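Local coordinates for protein NUDIX hydrolase (Nitrosomonas europaea, PDB 2B0V) that is probably a magnesium-dependent Nudix hydrolase that cleaves phosphates from nucleoside di- and triphosphates and thiamine diphosphate, at residues I49-C52 against S53-V56; A122-T126 against P127-Q131. All coordinates share one frame; numbering follows the deposited sequence.

Contact 1 of 2, residues I49-C52 against S53-V56; sequences IQAC and SREV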
loop_
_atom_site.group_PDB
_atom_site.type_symbol
_atom_site.label_atom_id
_atom_site.label_comp_id
_atom_site.label_asym_id
_atom_site.label_seq_id
_atom_site.Cartn_x
_atom_site.Cartn_y
_atom_site.Cartn_z
ATOM N N ILE A 49 11.352 -2.956 1.832
ATOM C CA ILE A 49 10.501 -4.152 1.764
ATOM C C ILE A 49 9.861 -4.472 3.130
ATOM O O ILE A 49 8.657 -4.828 3.226
ATOM C CB ILE A 49 11.296 -5.366 1.230
ATOM C CG1 ILE A 49 11.587 -5.128 -0.250
ATOM C CG2 ILE A 49 10.453 -6.617 1.326
ATOM C CD1 ILE A 49 12.567 -6.130 -0.871
ATOM N N GLN A 50 10.663 -4.377 4.185
ATOM C CA GLN A 50 10.112 -4.621 5.528
ATOM C C GLN A 50 9.097 -3.552 5.944
ATOM O O GLN A 50 8.107 -3.889 6.621
ATOM C CB GLN A 50 11.213 -4.821 6.568
ATOM C CG GLN A 50 12.013 -6.138 6.330
ATOM C CD GLN A 50 11.133 -7.372 6.482
ATOM O OE1 GLN A 50 10.590 -7.911 5.514
ATOM N NE2 GLN A 50 10.955 -7.807 7.716
ATOM N N ALA A 51 9.278 -2.311 5.498
ATOM C CA ALA A 51 8.285 -1.237 5.761
ATOM C C ALA A 51 6.968 -1.640 5.146
ATOM O O ALA A 51 5.894 -1.415 5.727
ATOM C CB ALA A 51 8.735 0.047 5.112
ATOM N N CYS A 52 7.042 -2.203 3.939
ATOM C CA CYS A 52 5.833 -2.633 3.242
ATOM C C CYS A 52 5.103 -3.715 4.059
ATOM O O CYS A 52 3.901 -3.628 4.255
ATOM C CB CYS A 52 6.169 -3.111 1.830
ATOM S SG CYS A 52 4.646 -3.533 0.885
ATOM N N SER A 53 5.847 -4.715 4.537
ATOM C CA SER A 53 5.217 -5.773 5.310
ATOM C C SER A 53 4.649 -5.219 6.608
ATOM O O SER A 53 3.570 -5.666 7.040
ATOM C CB SER A 53 6.220 -6.872 5.606
ATOM O OG SER A 53 6.639 -7.454 4.386
ATOM N N ARG A 54 5.360 -4.290 7.231
ATOM C CA ARG A 54 4.916 -3.686 8.497
ATOM C C ARG A 54 3.590 -2.973 8.257
ATOM O O ARG A 54 2.654 -3.129 9.037
ATOM C CB ARG A 54 5.935 -2.691 9.005
ATOM C CG ARG A 54 5.436 -1.904 10.216
ATOM C CD ARG A 54 6.477 -0.933 10.764
ATOM N NE ARG A 54 6.986 -0.002 9.748
ATOM C CZ ARG A 54 6.287 1.011 9.240
ATOM N NH1 ARG A 54 5.031 1.232 9.633
ATOM N NH2 ARG A 54 6.840 1.807 8.331
ATOM N N GLU A 55 3.503 -2.196 7.169
ATOM C CA GLU A 55 2.269 -1.480 6.894
ATOM C C GLU A 55 1.089 -2.414 6.641
ATOM O O GLU A 55 -0.014 -2.143 7.136
ATOM C CB GLU A 55 2.472 -0.509 5.745
ATOM C CG GLU A 55 3.278 0.792 6.115
ATOM C CD GLU A 55 2.644 1.671 7.193
ATOM O OE1 GLU A 55 1.464 1.478 7.576
ATOM O OE2 GLU A 55 3.351 2.581 7.678
ATOM N N VAL A 56 1.289 -3.510 5.897
ATOM C CA VAL A 56 0.215 -4.465 5.712
ATOM C C VAL A 56 -0.288 -5.003 7.050
ATOM O O VAL A 56 -1.505 -5.006 7.312
ATOM C CB VAL A 56 0.607 -5.635 4.788
ATOM C CG1 VAL A 56 -0.517 -6.667 4.705
ATOM C CG2 VAL A 56 0.983 -5.068 3.388
HETATM O O HOH W 1 8.377 -9.379 5.287
#

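Contact 2 of 2, residues A122-T126 against P127-Q131; sequences AMHRT and PLVMQ. With EDO (1,2-ethanediol), chain D.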
loop_
_atom_site.group_PDB
_atom_site.type_symbol
_atom_site.label_atom_id
_atom_site.label_comp_id
_atom_site.label_asym_id
_atom_site.label_seq_id
_atom_site.Cartn_x
_atom_site.Cartn_y
_atom_site.Cartn_z
ATOM N N ALA A 122 -13.910 8.343 -6.910
ATOM C CA ALA A 122 -13.946 9.664 -6.272
ATOM C C ALA A 122 -13.450 9.682 -4.809
ATOM O O ALA A 122 -13.004 10.734 -4.332
ATOM C CB ALA A 122 -15.343 10.320 -6.408
HETATM N N MSE A 123 -13.502 8.538 -4.117
HETATM C CA MSE A 123 -13.045 8.472 -2.704
HETATM C C MSE A 123 -11.671 7.782 -2.593
HETATM O O MSE A 123 -11.201 7.521 -1.490
HETATM C CB MSE A 123 -14.083 7.826 -1.779
HETATM C CG MSE A 123 -14.370 6.384 -2.082
HETATM SE SE MSE A 123 -15.716 5.628 -0.852
HETATM C CE MSE A 123 -14.492 5.178 0.557
ATOM N N HIS A 124 -11.000 7.527 -3.721
ATOM C CA HIS A 124 -9.622 7.018 -3.618
ATOM C C HIS A 124 -8.754 8.082 -2.946
ATOM O O HIS A 124 -8.882 9.294 -3.230
ATOM C CB HIS A 124 -9.036 6.709 -4.974
ATOM C CG HIS A 124 -9.630 5.518 -5.634
ATOM N ND1 HIS A 124 -9.119 5.005 -6.803
ATOM C CD2 HIS A 124 -10.677 4.731 -5.295
ATOM C CE1 HIS A 124 -9.851 3.976 -7.186
ATOM N NE2 HIS A 124 -10.797 3.782 -6.287
ATOM N N ARG A 125 -7.832 7.622 -2.098
ATOM C CA ARG A 125 -6.950 8.557 -1.418
ATOM C C ARG A 125 -6.110 9.398 -2.402
ATOM O O ARG A 125 -5.967 10.605 -2.225
ATOM C CB ARG A 125 -6.074 7.825 -0.400
ATOM C CG ARG A 125 -5.007 8.689 0.233
ATOM C CD ARG A 125 -5.300 8.918 1.668
ATOM N NE ARG A 125 -4.307 9.745 2.383
ATOM C CZ ARG A 125 -3.448 9.295 3.307
ATOM N NH1 ARG A 125 -3.401 7.995 3.633
ATOM N NH2 ARG A 125 -2.618 10.156 3.915
ATOM N N THR A 126 -5.584 8.763 -3.436
ATOM C CA THR A 126 -4.787 9.481 -4.466
ATOM C C THR A 126 -5.013 8.780 -5.797
ATOM O O THR A 126 -5.551 7.677 -5.816
ATOM C CB THR A 126 -3.255 9.403 -4.181
ATOM O OG1 THR A 126 -2.803 8.065 -4.402
ATOM C CG2 THR A 126 -2.881 9.867 -2.732
ATOM N N PRO A 127 -4.594 9.412 -6.913
ATOM C CA PRO A 127 -4.650 8.747 -8.203
ATOM C C PRO A 127 -3.819 7.459 -8.281
ATOM O O PRO A 127 -4.042 6.625 -9.191
ATOM C CB PRO A 127 -4.105 9.819 -9.168
ATOM C CG PRO A 127 -4.394 11.098 -8.487
ATOM C CD PRO A 127 -4.067 10.787 -7.054
ATOM N N LEU A 128 -2.899 7.262 -7.331
ATOM C CA LEU A 128 -2.050 6.071 -7.333
ATOM C C LEU A 128 -2.765 4.791 -6.943
ATOM O O LEU A 128 -2.289 3.676 -7.253
ATOM C CB LEU A 128 -0.822 6.270 -6.439
ATOM C CG LEU A 128 0.079 7.477 -6.687
ATOM C CD1 LEU A 128 1.342 7.186 -5.911
ATOM C CD2 LEU A 128 0.355 7.732 -8.189
ATOM N N VAL A 129 -3.905 4.948 -6.263
ATOM C CA VAL A 129 -4.663 3.768 -5.836
ATOM C C VAL A 129 -5.038 2.994 -7.077
ATOM O O VAL A 129 -4.830 1.763 -7.164
ATOM C CB VAL A 129 -5.919 4.150 -5.031
ATOM C CG1 VAL A 129 -6.675 2.911 -4.648
ATOM C CG2 VAL A 129 -5.491 4.878 -3.762
HETATM N N MSE A 130 -5.593 3.705 -8.064
HETATM C CA MSE A 130 -5.968 3.039 -9.292
HETATM C C MSE A 130 -4.742 2.690 -10.139
HETATM O O MSE A 130 -4.650 1.586 -10.705
HETATM C CB MSE A 130 -6.955 3.936 -10.082
HETATM C CG MSE A 130 -7.628 3.267 -11.241
HETATM SE SE MSE A 130 -9.041 2.074 -10.546
HETATM C CE MSE A 130 -8.052 0.493 -10.940
ATOM N N GLN A 131 -3.785 3.612 -10.220
ATOM C CA GLN A 131 -2.634 3.392 -11.122
ATOM C C GLN A 131 -1.840 2.153 -10.711
ATOM O O GLN A 131 -1.415 1.351 -11.575
ATOM C CB GLN A 131 -1.702 4.610 -11.175
ATOM C CG GLN A 131 -0.638 4.497 -12.299
ATOM C CD GLN A 131 -1.288 4.345 -13.671
ATOM O OE1 GLN A 131 -1.040 3.385 -14.404
ATOM N NE2 GLN A 131 -2.182 5.237 -13.972
HETATM C C1 EDO D . -1.479 4.915 5.691
HETATM O O1 EDO D . -1.595 5.537 4.371
HETATM C C2 EDO D . -0.359 5.453 6.610
HETATM O O2 EDO D . 0.130 4.500 7.607
HETATM O O HOH W 2 -6.925 6.271 -7.818
#

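Contact 1 of 2, residues I49-C52 against S53-V56
Arg54 lies against the turn formed by Gln50 and Ala51, one turn back along helix 48-60, the helix of the Nudix box, a motif whose sequence spans residues 40-61. The backbone frame is regular α-helix: Ser53, Arg54, Glu55 and Val56 N each donate to the carbonyl four residues earlier, as in Arg54 N to Gln50 O at 2.8 Å with an N-H...O angle of 157°. From this frame Arg54 CB starts close to two carbonyls, 3.4 Å from Gln50 O and scarcely farther from Ala51 O. CG then stands anti to the backbone N (chi1 172°) and the chain runs straight to CD, but a bend at chi3 (55°) folds the guanidinium over the flank of the helix, above Ala51. One face of the guanidinium consequently looks onto Ala51 O, which lies above it near the rim, while NH2 comes within 4.1 Å of Ala51 CB. At the tip, NH1 makes a salt bridge to Glu55 OE2 at 2.9 Å, through a weak, bent hydrogen bond, and another to Glu58. NH2 is held by Glu46 and by the carbonyl of His41. Partners on the helix, on the loop before it and at the end of strand 39-41 thus fix the group's rotation. In Nudix enzymes generally, glutamates of this box bind magnesium, and the network is consistent with an arginine that positions such carboxylates. Elsewhere on the helix, Cys52 and Val56 pack on Ala13 of strand 8-17. A water joins the other polar pair, lying 2.7 Å from Ser53 OG and donating to Gln50 OE1.

Contact 2 of 2, residues A122-T126 against P127-Q131
His124 presents one ring face to Val129 and one edge to the selenomethionine Met130, across an ST turn that caps the start of helix 128-137 in this Nudix fold. The face contact is a CH-pi interaction: Val129 CG1 sits 4.1 Å from the centroid of the His124 ring and only 18° off its normal. Val129 holds CG1 anti to its backbone N (chi1 179°), which lays that methyl over the imidazole and leaves CG2 beside Thr126 O. Met130 comes from a perpendicular direction, its SE in the ring plane and 3.9 Å from His124 CE1, a sulfur-aromatic type of edge contact. The other in-plane neighbour is a water, 2.7 Å from His124 ND1, which donates to Thr126 O and accepts from Met130 N, so it ties the ring to the first turn of the helix. His124 NE2 is bonded to the carbonyl of Ile117 in helix 114-119, and ring rotation is therefore restrained at both nitrogens. An alanine here would probably leave the Ile117 carbonyl without this donor, the water short of a partner, and a gap under Val129 CG1 and beside the selenium. The turn itself is set by Thr126, whose OG1 lies between backbone N and carbonyl carbon (chi1 70°) and accepts from Leu128 N at 3.0 Å. Its carbonyl serves the next residue: Val129 N approaches Thr126 O at 3.2 Å from well above the carbonyl plane. The end of Arg125 leaves the turn, and its NH1 forms a salt bridge with Glu26 and a weak hydrogen bond of 3.1 Å to O1 of a bound 1,2-ethanediol.

How the contacts relate
Contact 1 and contact 2 lie on opposite sides of the chain's centre, with their own centres 20 Å apart and their nearest atoms about 9 Å apart, so neither touches the other directly. A 1,2-ethanediol molecule spans the interval: O1 meets Arg125 of contact 2, and O2 makes a weak hydrogen bond to Glu55 of contact 1, about 3 Å from that side chain. Glu59, also in the Nudix box, binds the same molecule. Although probably a crystallisation additive, it may mark the pocket beside the presumed magnesium site. The sodium ion lies away from this pair, about 9 Å from the side chain of Ile49.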